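Local coordinates for sialidase B (Streptococcus pneumoniae serotype 4, PDB 4XJW), which cleaves terminal sialic acid residues from oligosaccharides, glycoproteins and glycolipids, as a family 33 glycosidase with intramolecular trans-sialidase activity, at residues 198-202 against 253-257; 203-209 against 222-227; 228-232 against 638-643; 236-240 against 287-291; 612-617 against 629-635. The protein carries 1 engineered substitution. All blocks are in the same frame, centred on the assembly; numbering follows the deposited sequence.

Contact 1: 198-202 against 253-257; sequences GDSTQ and EPIFA
In the first blade of the sialidase beta-propeller, a turn ahead of the innermost strand, residues 198-202, packs on residues 253-257, where the first Asp-box (BNR) repeat ends and the outermost strand, 255-256, begins. Asp-199 to Gln-202 form a type I beta turn, Gln-202 N reaching Asp-199 O at 3.0 Å. Asp-199, chi1 p, adds an Asx turn: its OD1 accepts from Thr-201 N at 3.0 Å and from Thr-201 OG1 at 2.7 Å. Opposite, 253-256 is extended and the chain turns a corner at Ala-257; the CA atoms of Ser-200 and Pro-254 are closest, 6.1 Å apart. Two hydrogen bonds join the segments, both through Ser-200: N donates to Glu-253 OE2 at 3.0 Å, and OG, chi1 p, to Pro-254 O at 2.7 Å. The Pro-254 ring packs against both Asp-199 (OD2 3.5 Å from Pro-254 CG) and Thr-201 (CG2 3.9 Å from Pro-254 CB). Phe-256, chi1 m, meets the turn with its ring edge, CZ 3.7 Å from Thr-201 O.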
# COMPACT_ATOMS: atom_id res chain seq x y z
N GLY A 198 11.37 7.14 -4.04
CA GLY A 198 12.43 7.71 -4.86
C GLY A 198 12.38 7.27 -6.31
O GLY A 198 13.21 7.69 -7.13
N ASP A 199 11.42 6.41 -6.63
CA ASP A 199 11.21 6.05 -8.03
C ASP A 199 10.54 7.17 -8.84
O ASP A 199 10.36 8.28 -8.36
CB ASP A 199 10.48 4.70 -8.17
CG ASP A 199 9.00 4.74 -7.77
OD1 ASP A 199 8.43 5.83 -7.57
OD2 ASP A 199 8.39 3.64 -7.68
N SER A 200 10.19 6.85 -10.08
CA SER A 200 9.61 7.83 -11.01
C SER A 200 8.32 8.50 -10.53
O SER A 200 7.96 9.57 -11.03
CB SER A 200 9.33 7.15 -12.34
OG SER A 200 8.48 6.04 -12.16
N THR A 201 7.61 7.87 -9.60
CA THR A 201 6.36 8.46 -9.10
C THR A 201 6.61 9.64 -8.17
O THR A 201 5.77 10.53 -8.07
CB THR A 201 5.45 7.44 -8.35
OG1 THR A 201 6.05 7.07 -7.10
CG2 THR A 201 5.19 6.21 -9.20
N GLN A 202 7.77 9.62 -7.52
CA GLN A 202 8.12 10.57 -6.47
C GLN A 202 7.14 10.59 -5.29
O GLN A 202 7.15 11.52 -4.48
CB GLN A 202 8.36 11.97 -7.04
CG GLN A 202 9.60 12.03 -7.92
CD GLN A 202 10.89 11.84 -7.13
OE1 GLN A 202 11.54 10.78 -7.20
NE2 GLN A 202 11.30 12.87 -6.40
N GLU A 253 10.06 0.58 -14.88
CA GLU A 253 9.96 1.83 -14.12
C GLU A 253 8.51 2.29 -14.19
O GLU A 253 7.91 2.28 -15.26
CB GLU A 253 10.90 2.90 -14.68
CG GLU A 253 11.05 4.13 -13.76
CD GLU A 253 11.72 3.81 -12.41
OE1 GLU A 253 12.37 2.74 -12.30
OE2 GLU A 253 11.61 4.62 -11.45
N PRO A 254 7.92 2.64 -13.05
CA PRO A 254 6.49 2.99 -13.05
C PRO A 254 6.13 4.20 -13.92
O PRO A 254 6.95 5.10 -14.15
CB PRO A 254 6.23 3.35 -11.59
CG PRO A 254 7.24 2.55 -10.82
CD PRO A 254 8.48 2.61 -11.69
N ILE A 255 4.90 4.18 -14.41
CA ILE A 255 4.32 5.33 -15.10
C ILE A 255 3.00 5.63 -14.42
O ILE A 255 2.54 4.84 -13.59
CB ILE A 255 4.08 5.07 -16.61
CG1 ILE A 255 3.08 3.93 -16.83
CG2 ILE A 255 5.41 4.82 -17.29
CD1 ILE A 255 2.62 3.78 -18.29
N PHE A 256 2.39 6.76 -14.76
CA PHE A 256 1.06 7.06 -14.23
C PHE A 256 -0.04 6.62 -15.18
O PHE A 256 0.05 6.84 -16.39
CB PHE A 256 0.86 8.55 -13.92
CG PHE A 256 1.78 9.09 -12.87
CD1 PHE A 256 1.69 8.62 -11.56
CD2 PHE A 256 2.71 10.07 -13.17
CE1 PHE A 256 2.55 9.12 -10.58
CE2 PHE A 256 3.56 10.57 -12.20
CZ PHE A 256 3.48 10.10 -10.90
N ALA A 257 -1.07 6.00 -14.61
CA ALA A 257 -2.31 5.70 -15.32
C ALA A 257 -3.33 6.82 -15.16
O ALA A 257 -4.08 7.13 -16.10
CB ALA A 257 -2.90 4.37 -14.85

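Contact 2: 203-209 against 222-227; sequences ANYFRIP and SIDARY. With DMS (dimethyl sulfoxide), chain C.
Ala-203 CB lies over the Tyr-227 ring face in a CH-pi contact, 3.6 Å from the centroid, and 3.8 Å from Ala-225 CB. Asn-204 N shares a water with Tyr-227 O. Tyr-205 then enters a hydrogen-bonded antiparallel pair with Arg-226: Arg-226 N donates to Tyr-205 O at 2.8 Å, while Tyr-205 N to Arg-226 O, 3.3 Å, is weak. Phe-206 and Ala-225 form the non-hydrogen-bonded pair. This is the inner hairpin of a propeller blade, its strand axes at 151°. Arg-207, substrate-binding by similarity, donates from N to Asp-224 O at 3.1 Å, and Asp-224 N to Arg-207 O at 2.9 Å; Arg-207 CB lies over the Arg-226 guanidinium, and its NE is salt-bridged to Glu-631. Ile-208, at positive phi, breaks the pattern, CG1 3.4 Å from Arg-226 NH2. That NH2 is salt-bridged to Asp-224 OD2 at 2.8 Å and hydrogen-bonded at 3.1 Å to O of a dimethyl sulfoxide, probably from the crystallisation liquor. Pro-209 CB rests 4.0 Å from Ile-223 CD1.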
# COMPACT_ATOMS: atom_id res chain seq x y z
N ALA A 203 6.32 9.55 -5.18
CA ALA A 203 5.57 9.38 -3.95
C ALA A 203 6.42 8.62 -2.97
O ALA A 203 7.10 7.66 -3.32
CB ALA A 203 4.27 8.64 -4.21
N ASN A 204 6.37 9.03 -1.71
CA ASN A 204 7.11 8.33 -0.68
C ASN A 204 6.33 7.16 -0.10
O ASN A 204 6.90 6.36 0.65
CB ASN A 204 7.53 9.31 0.43
CG ASN A 204 8.72 8.82 1.25
OD1 ASN A 204 9.58 8.07 0.76
ND2 ASN A 204 8.78 9.25 2.51
N TYR A 205 5.05 7.05 -0.45
CA TYR A 205 4.17 6.02 0.14
C TYR A 205 3.34 5.33 -0.92
O TYR A 205 3.03 5.93 -1.95
CB TYR A 205 3.28 6.63 1.23
CG TYR A 205 4.09 7.43 2.22
CD1 TYR A 205 4.75 6.79 3.27
CD2 TYR A 205 4.27 8.79 2.04
CE1 TYR A 205 5.55 7.52 4.16
CE2 TYR A 205 5.06 9.52 2.91
CZ TYR A 205 5.69 8.88 3.95
OH TYR A 205 6.49 9.62 4.78
N PHE A 206 2.99 4.07 -0.68
CA PHE A 206 2.18 3.29 -1.61
C PHE A 206 1.18 2.48 -0.84
O PHE A 206 1.47 2.02 0.27
CB PHE A 206 3.05 2.37 -2.47
CG PHE A 206 4.04 3.11 -3.30
CD1 PHE A 206 3.66 3.65 -4.52
CD2 PHE A 206 5.32 3.32 -2.83
CE1 PHE A 206 4.56 4.37 -5.27
CE2 PHE A 206 6.24 4.03 -3.59
CZ PHE A 206 5.85 4.57 -4.80
N ARG A 207 -0.00 2.30 -1.42
CA ARG A 207 -1.05 1.49 -0.81
C ARG A 207 -1.91 0.92 -1.93
O ARG A 207 -1.88 1.40 -3.07
CB ARG A 207 -1.97 2.29 0.14
CG ARG A 207 -1.43 2.49 1.59
CD ARG A 207 -2.56 2.38 2.64
NE ARG A 207 -3.18 1.07 2.73
CZ ARG A 207 -4.32 0.81 3.39
NH1 ARG A 207 -4.96 1.80 4.01
NH2 ARG A 207 -4.82 -0.44 3.43
N ILE A 208 -2.68 -0.11 -1.59
CA ILE A 208 -3.72 -0.66 -2.46
C ILE A 208 -3.16 -1.30 -3.75
O ILE A 208 -3.46 -0.86 -4.85
CB ILE A 208 -4.80 0.39 -2.85
CG1 ILE A 208 -5.10 1.38 -1.72
CG2 ILE A 208 -6.08 -0.31 -3.23
CD1 ILE A 208 -5.59 0.74 -0.43
N PRO A 209 -2.36 -2.37 -3.60
CA PRO A 209 -1.73 -3.01 -4.76
C PRO A 209 -2.71 -3.86 -5.55
O PRO A 209 -3.67 -4.41 -4.99
CB PRO A 209 -0.71 -3.95 -4.12
CG PRO A 209 -1.31 -4.26 -2.76
CD PRO A 209 -1.96 -2.99 -2.33
N SER A 222 -1.03 -2.30 -10.62
CA SER A 222 -1.34 -0.90 -10.32
C SER A 222 -1.31 -0.65 -8.82
O SER A 222 -1.31 -1.60 -8.02
CB SER A 222 -2.67 -0.44 -10.94
OG SER A 222 -3.78 -1.13 -10.40
N ILE A 223 -1.27 0.63 -8.45
CA ILE A 223 -1.06 1.02 -7.06
C ILE A 223 -1.49 2.46 -6.86
O ILE A 223 -1.51 3.24 -7.81
CB ILE A 223 0.44 0.84 -6.67
CG1 ILE A 223 0.64 0.86 -5.15
CG2 ILE A 223 1.31 1.95 -7.24
CD1 ILE A 223 1.06 -0.42 -4.60
N ASP A 224 -1.88 2.78 -5.63
CA ASP A 224 -2.00 4.18 -5.19
C ASP A 224 -0.60 4.68 -4.86
O ASP A 224 0.05 4.13 -3.97
CB ASP A 224 -2.80 4.27 -3.89
CG ASP A 224 -4.31 4.18 -4.07
OD1 ASP A 224 -4.83 3.59 -5.04
OD2 ASP A 224 -5.00 4.71 -3.17
N ALA A 225 -0.15 5.70 -5.57
CA ALA A 225 1.07 6.42 -5.25
C ALA A 225 0.60 7.54 -4.32
O ALA A 225 -0.04 8.49 -4.77
CB ALA A 225 1.71 6.98 -6.52
N ARG A 226 0.87 7.40 -3.02
CA ARG A 226 0.30 8.31 -2.04
C ARG A 226 1.35 9.30 -1.55
O ARG A 226 2.41 8.91 -1.03
CB ARG A 226 -0.33 7.51 -0.89
CG ARG A 226 -1.47 6.59 -1.33
CD ARG A 226 -2.45 6.32 -0.20
NE ARG A 226 -3.61 5.56 -0.67
CZ ARG A 226 -4.60 5.16 0.11
NH1 ARG A 226 -4.58 5.45 1.41
NH2 ARG A 226 -5.61 4.48 -0.41
N TYR A 227 1.06 10.59 -1.73
CA TYR A 227 2.07 11.61 -1.49
C TYR A 227 2.05 12.18 -0.07
O TYR A 227 3.12 12.45 0.48
CB TYR A 227 1.98 12.73 -2.54
CG TYR A 227 2.28 12.22 -3.93
CD1 TYR A 227 1.29 11.59 -4.68
CD2 TYR A 227 3.56 12.33 -4.46
CE1 TYR A 227 1.57 11.09 -5.95
CE2 TYR A 227 3.85 11.83 -5.74
CZ TYR A 227 2.85 11.21 -6.47
OH TYR A 227 3.10 10.71 -7.72
S DMS C . -8.90 1.85 0.81
O DMS C . -8.22 2.90 -0.02
C1 DMS C . -7.98 1.68 2.37
C2 DMS C . -10.41 2.61 1.49
O HOH W 1 5.55 11.75 -0.82
O HOH W 2 -4.82 1.16 -6.29

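Contact 3: 228-232 against 638-643; sequences GGTHD and RNELHL
His-642, Thr-230 and His-231 carry most of this loop-to-loop contact. His-642 sits at positive phi (63°/50°) with chi1 m, which brings its imidazole against the bend at Gly-229, the CA atoms of the two residues being 4.8 Å apart. Gly-229 also has positive phi (69°/-163°), and a CB there would collide with His-642 ND1, which already lies 3.3 Å from Gly-229 CA. Thr-230, chi1 p, is hydrogen-bonded to His-642 twice: Thr-230 N donates to His-642 ND1 at 2.9 Å, and His-642 N donates to Thr-230 OG1, also at 2.9 Å. The two loops belong to the first and last blades of the propeller, so the contact bridges the two blades that meet where the propeller closes, beside Asp-232, the proton acceptor by similarity, which is salt-bridged to Arg-226. His-231, chi1 m, presents its ring face to the edge of His-642 in a T-shaped stack, centroids 4.5 Å apart and planes at 87°; His-642 NE2 itself is held by Lys-277 O. A water lies 2.7 Å from His-231 ND1, and Arg-638 NH1 donates to it weakly at 3.0 Å. Arg-638 NH2, hydrogen-bonded to Asn-278, approaches the ring edge, 3.8 Å from His-231 CE1.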
# COMPACT_ATOMS: atom_id res chain seq x y z
N GLY A 228 0.85 12.33 0.49
CA GLY A 228 0.66 12.95 1.80
C GLY A 228 0.59 11.92 2.90
O GLY A 228 -0.43 11.78 3.60
N GLY A 229 1.68 11.18 3.08
CA GLY A 229 1.66 10.04 3.98
C GLY A 229 0.78 8.94 3.40
O GLY A 229 0.46 8.96 2.22
N THR A 230 0.37 8.00 4.24
CA THR A 230 -0.43 6.86 3.79
C THR A 230 -1.94 7.10 3.82
O THR A 230 -2.71 6.21 3.45
CB THR A 230 -0.09 5.58 4.56
OG1 THR A 230 -0.14 5.85 5.97
CG2 THR A 230 1.30 5.08 4.19
N HIS A 231 -2.37 8.29 4.25
CA HIS A 231 -3.80 8.60 4.40
C HIS A 231 -4.63 8.36 3.13
O HIS A 231 -4.18 8.66 2.02
CB HIS A 231 -4.01 10.06 4.80
CG HIS A 231 -3.40 10.44 6.11
ND1 HIS A 231 -3.59 9.72 7.27
CD2 HIS A 231 -2.64 11.51 6.45
CE1 HIS A 231 -2.96 10.32 8.26
NE2 HIS A 231 -2.37 11.41 7.79
N ASP A 232 -5.84 7.85 3.31
CA ASP A 232 -6.81 7.84 2.23
C ASP A 232 -7.15 9.29 1.85
O ASP A 232 -6.87 10.22 2.62
CB ASP A 232 -8.14 7.19 2.64
CG ASP A 232 -8.02 5.71 2.99
OD1 ASP A 232 -6.94 5.12 2.83
OD2 ASP A 232 -9.04 5.16 3.47
N ARG A 638 -3.07 2.93 14.05
CA ARG A 638 -2.63 4.33 14.09
C ARG A 638 -1.18 4.47 14.55
O ARG A 638 -0.66 5.59 14.63
CB ARG A 638 -3.56 5.17 14.99
CG ARG A 638 -4.98 5.34 14.45
CD ARG A 638 -5.10 5.47 12.93
NE ARG A 638 -4.95 6.84 12.43
CZ ARG A 638 -5.25 7.23 11.19
NH1 ARG A 638 -5.72 6.36 10.31
NH2 ARG A 638 -5.07 8.50 10.82
N ASN A 639 -0.52 3.35 14.85
CA ASN A 639 0.91 3.35 15.15
C ASN A 639 1.78 3.05 13.94
O ASN A 639 3.00 3.15 14.02
CB ASN A 639 1.24 2.33 16.25
CG ASN A 639 2.58 2.61 16.91
OD1 ASN A 639 2.79 3.69 17.49
ND2 ASN A 639 3.50 1.65 16.85
N GLU A 640 1.16 2.67 12.83
CA GLU A 640 1.94 2.25 11.66
C GLU A 640 1.64 3.06 10.40
O GLU A 640 1.82 2.58 9.29
CB GLU A 640 1.77 0.73 11.42
CG GLU A 640 2.14 -0.10 12.66
CD GLU A 640 2.42 -1.56 12.40
OE1 GLU A 640 2.33 -2.02 11.22
OE2 GLU A 640 2.76 -2.26 13.39
N LEU A 641 1.17 4.30 10.59
CA LEU A 641 0.95 5.24 9.49
C LEU A 641 2.28 5.64 8.89
O LEU A 641 3.31 5.65 9.57
CB LEU A 641 0.27 6.50 10.01
CG LEU A 641 -1.06 6.28 10.71
CD1 LEU A 641 -1.52 7.59 11.30
CD2 LEU A 641 -2.09 5.77 9.72
N HIS A 642 2.27 5.95 7.59
CA HIS A 642 3.39 6.64 6.95
C HIS A 642 4.70 5.86 6.97
O HIS A 642 5.76 6.39 7.35
CB HIS A 642 3.59 8.04 7.56
CG HIS A 642 2.31 8.77 7.82
ND1 HIS A 642 1.23 8.72 6.95
CD2 HIS A 642 1.91 9.52 8.88
CE1 HIS A 642 0.23 9.42 7.46
NE2 HIS A 642 0.62 9.93 8.62
N LEU A 643 4.63 4.60 6.54
CA LEU A 643 5.81 3.75 6.41
C LEU A 643 6.15 3.62 4.95
O LEU A 643 5.25 3.41 4.13
CB LEU A 643 5.55 2.35 6.99
CG LEU A 643 5.00 2.27 8.41
CD1 LEU A 643 4.69 0.82 8.79
CD2 LEU A 643 5.95 2.89 9.42
O HOH W 3 -4.62 7.22 7.71

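Contact 4: 236-240 against 287-291; sequences KINIA and FIDSS
This is a buried blade-to-blade packing contact of the beta-propeller, in which the third strand of the first blade meets the innermost strand of the next. Strands 237-240 and 287-291 run in roughly the same direction, their axes 37° apart and 5.6 Å at closest approach, yet they belong to different sheets. One backbone hydrogen bond joins them, at the N-terminal end of both segments: Phe-287 N donates to Ile-237 O at 3.0 Å, almost straight at 172°. Beyond it the strands diverge and side chains fill the gap. Ile-237 and Ile-239, both chi1 m, point across, while Asn-238 and Ala-240 turn their CB atoms away. Ile-239 CG1 packs on Phe-287 CB at 3.6 Å, and Ile-239 CG2 lies 3.8 Å from Ser-290 CB. Ile-237 CD1 meets Ile-288 CD1 at 4.3 Å, and Ile-288 in turn lies near Asp-232. Asp-289, at positive phi (68°/93°), directs its CB away from 236-240, and its side chain lies about 5 Å from that of Glu-503, a predicted active-site residue. Around this interface, strand 237-244 is hydrogen-bonded to strand 219-226 on one side and strand 255-256 on the other, while strand 286-294 runs between 301-308 and 451-459; Ser-290 OG reaches back to Ser-222 OG on strand 219-226.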
# COMPACT_ATOMS: atom_id res chain seq x y z
N LYS A 236 -3.18 13.97 -1.75
CA LYS A 236 -2.71 13.86 -3.13
C LYS A 236 -2.33 12.40 -3.34
O LYS A 236 -1.45 11.85 -2.65
CB LYS A 236 -1.51 14.75 -3.45
CG LYS A 236 -1.07 14.55 -4.91
CD LYS A 236 0.20 15.31 -5.29
CE LYS A 236 0.62 14.92 -6.71
NZ LYS A 236 -0.46 15.17 -7.72
N ILE A 237 -3.03 11.77 -4.27
CA ILE A 237 -2.75 10.39 -4.65
C ILE A 237 -2.91 10.26 -6.15
O ILE A 237 -3.88 10.79 -6.71
CB ILE A 237 -3.73 9.41 -3.97
CG1 ILE A 237 -3.74 9.59 -2.45
CG2 ILE A 237 -3.41 7.96 -4.39
CD1 ILE A 237 -4.91 8.88 -1.76
N ASN A 238 -1.97 9.57 -6.80
CA ASN A 238 -2.07 9.23 -8.23
C ASN A 238 -2.16 7.70 -8.35
O ASN A 238 -1.79 6.99 -7.43
CB ASN A 238 -0.83 9.71 -8.99
CG ASN A 238 -0.75 11.23 -9.15
OD1 ASN A 238 -1.76 11.92 -9.22
ND2 ASN A 238 0.47 11.75 -9.22
N ILE A 239 -2.60 7.20 -9.50
CA ILE A 239 -2.54 5.76 -9.78
C ILE A 239 -1.33 5.49 -10.67
O ILE A 239 -1.19 6.09 -11.73
CB ILE A 239 -3.81 5.25 -10.49
CG1 ILE A 239 -5.08 5.62 -9.71
CG2 ILE A 239 -3.71 3.74 -10.70
CD1 ILE A 239 -5.09 5.15 -8.25
N ALA A 240 -0.45 4.59 -10.22
CA ALA A 240 0.76 4.25 -10.97
C ALA A 240 0.71 2.79 -11.39
O ALA A 240 0.01 1.98 -10.78
CB ALA A 240 2.02 4.53 -10.14
N PHE A 287 -6.87 10.38 -6.92
CA PHE A 287 -7.48 9.13 -7.34
C PHE A 287 -7.24 8.13 -6.23
O PHE A 287 -6.27 8.26 -5.48
CB PHE A 287 -6.87 8.60 -8.64
CG PHE A 287 -6.97 9.56 -9.79
CD1 PHE A 287 -5.96 10.49 -10.02
CD2 PHE A 287 -8.06 9.52 -10.66
CE1 PHE A 287 -6.04 11.37 -11.10
CE2 PHE A 287 -8.16 10.40 -11.73
CZ PHE A 287 -7.14 11.33 -11.94
N ILE A 288 -8.10 7.13 -6.10
CA ILE A 288 -7.90 6.17 -5.02
C ILE A 288 -8.59 4.86 -5.37
O ILE A 288 -9.67 4.88 -5.94
CB ILE A 288 -8.37 6.76 -3.66
CG1 ILE A 288 -8.26 5.73 -2.53
CG2 ILE A 288 -9.81 7.33 -3.79
CD1 ILE A 288 -8.37 6.35 -1.14
N ASP A 289 -7.94 3.73 -5.06
CA ASP A 289 -8.51 2.39 -5.27
C ASP A 289 -8.68 2.02 -6.73
O ASP A 289 -9.71 2.32 -7.35
CB ASP A 289 -9.84 2.20 -4.50
CG ASP A 289 -9.65 2.24 -3.00
OD1 ASP A 289 -8.49 2.25 -2.54
OD2 ASP A 289 -10.67 2.28 -2.27
N SER A 290 -7.68 1.35 -7.29
CA SER A 290 -7.71 0.98 -8.70
C SER A 290 -8.02 -0.49 -8.92
O SER A 290 -7.84 -1.32 -8.02
CB SER A 290 -6.41 1.37 -9.40
OG SER A 290 -5.30 0.62 -8.91
N SER A 291 -8.43 -0.80 -10.15
CA SER A 291 -8.79 -2.16 -10.53
C SER A 291 -8.51 -2.35 -12.02
O SER A 291 -8.74 -1.43 -12.82
CB SER A 291 -10.27 -2.43 -10.24
OG SER A 291 -10.51 -3.82 -10.24

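Contact 5: 612-617 against 629-635; sequences GYAYSA and LFEKYDS
Between Tyr-613 and Ser-616 the backbone kinks sharply: Ala-614 takes phi/psi of -120°/-119°, which breaks the ladder and leaves the N of Tyr-615 to a side chain. Tyr-615 N donates to Glu-631 OE1 at 3.0 Å, while Glu-631 N donates to Tyr-615 O at 2.9 Å and Ala-614 N to Glu-631 O at 2.9 Å. Further on, pairing is regular and antiparallel: Ser-616 faces Phe-630 as a non-hydrogen-bonded pair, CA atoms 4.1 Å apart; Ala-617 N donates to Leu-629 O at 2.8 Å and Leu-629 N to Ala-617 O at 2.9 Å. The Tyr-613 ring, chi1 t, lies near-parallel to that of Phe-630 but slid aside, centroids 4.8 Å apart. Lys-632 centres an inverse gamma turn, and a CB on Gly-612 would strike Tyr-633 CA. Glu-631 OE2 is salt-bridged to Arg-207, a probable substrate-binding residue. Tyr-615, the probable nucleophile, is hydrogen-bonded through OH to Glu-503, consistent with the tyrosine-glutamate pair of sialidases, at the mouth of the hairpin 616-620/626-631.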
# COMPACT_ATOMS: atom_id res chain seq x y z
N GLY A 612 2.70 -7.85 10.13
CA GLY A 612 1.64 -7.17 9.41
C GLY A 612 1.30 -7.73 8.04
O GLY A 612 2.16 -8.15 7.27
N TYR A 613 0.01 -7.73 7.73
CA TYR A 613 -0.46 -8.11 6.41
C TYR A 613 -1.82 -7.49 6.19
O TYR A 613 -2.76 -7.78 6.93
CB TYR A 613 -0.58 -9.64 6.32
CG TYR A 613 -0.77 -10.19 4.92
CD1 TYR A 613 -2.04 -10.30 4.34
CD2 TYR A 613 0.31 -10.62 4.18
CE1 TYR A 613 -2.20 -10.84 3.04
CE2 TYR A 613 0.17 -11.15 2.91
CZ TYR A 613 -1.08 -11.25 2.34
OH TYR A 613 -1.16 -11.79 1.07
N ALA A 614 -1.93 -6.59 5.22
CA ALA A 614 -3.17 -5.85 5.03
C ALA A 614 -3.76 -6.10 3.65
O ALA A 614 -4.10 -7.23 3.34
CB ALA A 614 -2.98 -4.36 5.35
N TYR A 615 -3.92 -5.06 2.83
CA TYR A 615 -4.46 -5.26 1.50
C TYR A 615 -3.46 -6.06 0.66
O TYR A 615 -2.24 -6.00 0.88
CB TYR A 615 -4.79 -3.95 0.79
CG TYR A 615 -6.06 -3.27 1.25
CD1 TYR A 615 -6.45 -3.26 2.58
CD2 TYR A 615 -6.85 -2.57 0.34
CE1 TYR A 615 -7.60 -2.61 2.98
CE2 TYR A 615 -8.00 -1.92 0.74
CZ TYR A 615 -8.36 -1.93 2.06
OH TYR A 615 -9.50 -1.26 2.47
N SER A 616 -4.00 -6.80 -0.30
CA SER A 616 -3.17 -7.70 -1.07
C SER A 616 -3.68 -7.92 -2.48
O SER A 616 -4.85 -7.71 -2.80
CB SER A 616 -3.05 -9.04 -0.34
OG SER A 616 -4.29 -9.73 -0.37
N ALA A 617 -2.75 -8.36 -3.32
CA ALA A 617 -3.03 -8.70 -4.70
C ALA A 617 -2.40 -10.06 -4.99
O ALA A 617 -1.23 -10.31 -4.64
CB ALA A 617 -2.46 -7.63 -5.62
N LEU A 629 1.50 -9.40 -4.22
CA LEU A 629 1.95 -8.04 -3.93
C LEU A 629 1.06 -7.55 -2.79
O LEU A 629 -0.16 -7.48 -2.93
CB LEU A 629 1.80 -7.14 -5.15
CG LEU A 629 2.26 -5.70 -4.99
CD1 LEU A 629 3.76 -5.66 -4.73
CD2 LEU A 629 1.91 -4.90 -6.24
N PHE A 630 1.66 -7.24 -1.65
CA PHE A 630 0.85 -6.98 -0.47
C PHE A 630 1.43 -5.93 0.45
O PHE A 630 2.65 -5.67 0.45
CB PHE A 630 0.65 -8.29 0.32
CG PHE A 630 1.92 -8.82 0.93
CD1 PHE A 630 2.82 -9.58 0.18
CD2 PHE A 630 2.21 -8.58 2.27
CE1 PHE A 630 4.00 -10.07 0.75
CE2 PHE A 630 3.38 -9.08 2.84
CZ PHE A 630 4.27 -9.82 2.09
N GLU A 631 0.55 -5.33 1.26
CA GLU A 631 0.94 -4.38 2.27
C GLU A 631 1.47 -5.15 3.48
O GLU A 631 0.69 -5.73 4.23
CB GLU A 631 -0.27 -3.53 2.65
CG GLU A 631 -0.75 -2.60 1.52
CD GLU A 631 -2.04 -1.87 1.84
OE1 GLU A 631 -2.76 -2.27 2.79
OE2 GLU A 631 -2.33 -0.86 1.15
N LYS A 632 2.78 -5.16 3.67
CA LYS A 632 3.38 -5.87 4.80
C LYS A 632 3.42 -4.98 6.05
O LYS A 632 4.48 -4.68 6.60
CB LYS A 632 4.78 -6.41 4.47
CG LYS A 632 5.25 -7.47 5.46
CD LYS A 632 6.65 -7.96 5.20
CE LYS A 632 7.04 -9.02 6.22
NZ LYS A 632 6.36 -10.31 5.95
N TYR A 633 2.24 -4.57 6.49
CA TYR A 633 2.12 -3.80 7.73
C TYR A 633 0.67 -3.76 8.10
O TYR A 633 -0.21 -4.17 7.33
CB TYR A 633 2.70 -2.39 7.59
CG TYR A 633 1.81 -1.35 6.92
CD1 TYR A 633 1.50 -1.43 5.56
CD2 TYR A 633 1.29 -0.30 7.65
CE1 TYR A 633 0.69 -0.46 4.95
CE2 TYR A 633 0.50 0.67 7.06
CZ TYR A 633 0.20 0.60 5.71
OH TYR A 633 -0.60 1.57 5.15
N ASP A 634 0.40 -3.29 9.31
CA ASP A 634 -0.98 -3.18 9.73
C ASP A 634 -1.51 -1.81 9.31
O ASP A 634 -1.24 -0.79 9.96
CB ASP A 634 -1.09 -3.40 11.23
CG ASP A 634 -2.52 -3.48 11.68
OD1 ASP A 634 -3.36 -2.75 11.12
OD2 ASP A 634 -2.80 -4.28 12.60
N SER A 635 -2.25 -1.79 8.21
CA SER A 635 -2.70 -0.53 7.61
C SER A 635 -3.92 0.06 8.33
O SER A 635 -4.43 1.11 7.92
CB SER A 635 -2.98 -0.73 6.11
OG SER A 635 -4.15 -1.51 5.92
O HOH W 4 3.66 -10.42 6.82

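Overall arrangement
Contacts 1, 2 and 4 share the four-stranded sheet 205-213, 219-226, 237-244 and 255-256: contact 2 pairs its first two strands, contact 1 sets a turn against the sheet and its outermost strand, and contact 4 packs its third strand on the next blade. Centres of contacts 2 and 4 lie about 7 Å apart, those of 1 and 5 about 20 Å. Along the chain contact 2 nests inside contact 1, and contacts 4 and 5 inside contact 3, which spans 405 residues and joins loops of the first and last blades. Arg-207 NE to Glu-631 OE2 (2.6 Å) ties contact 2 to 5, and Arg-226 NH1 to Asp-232 OD1 (2.8 Å) ties it to 3, gathering probable catalytic and substrate-binding residues and their partners around one site.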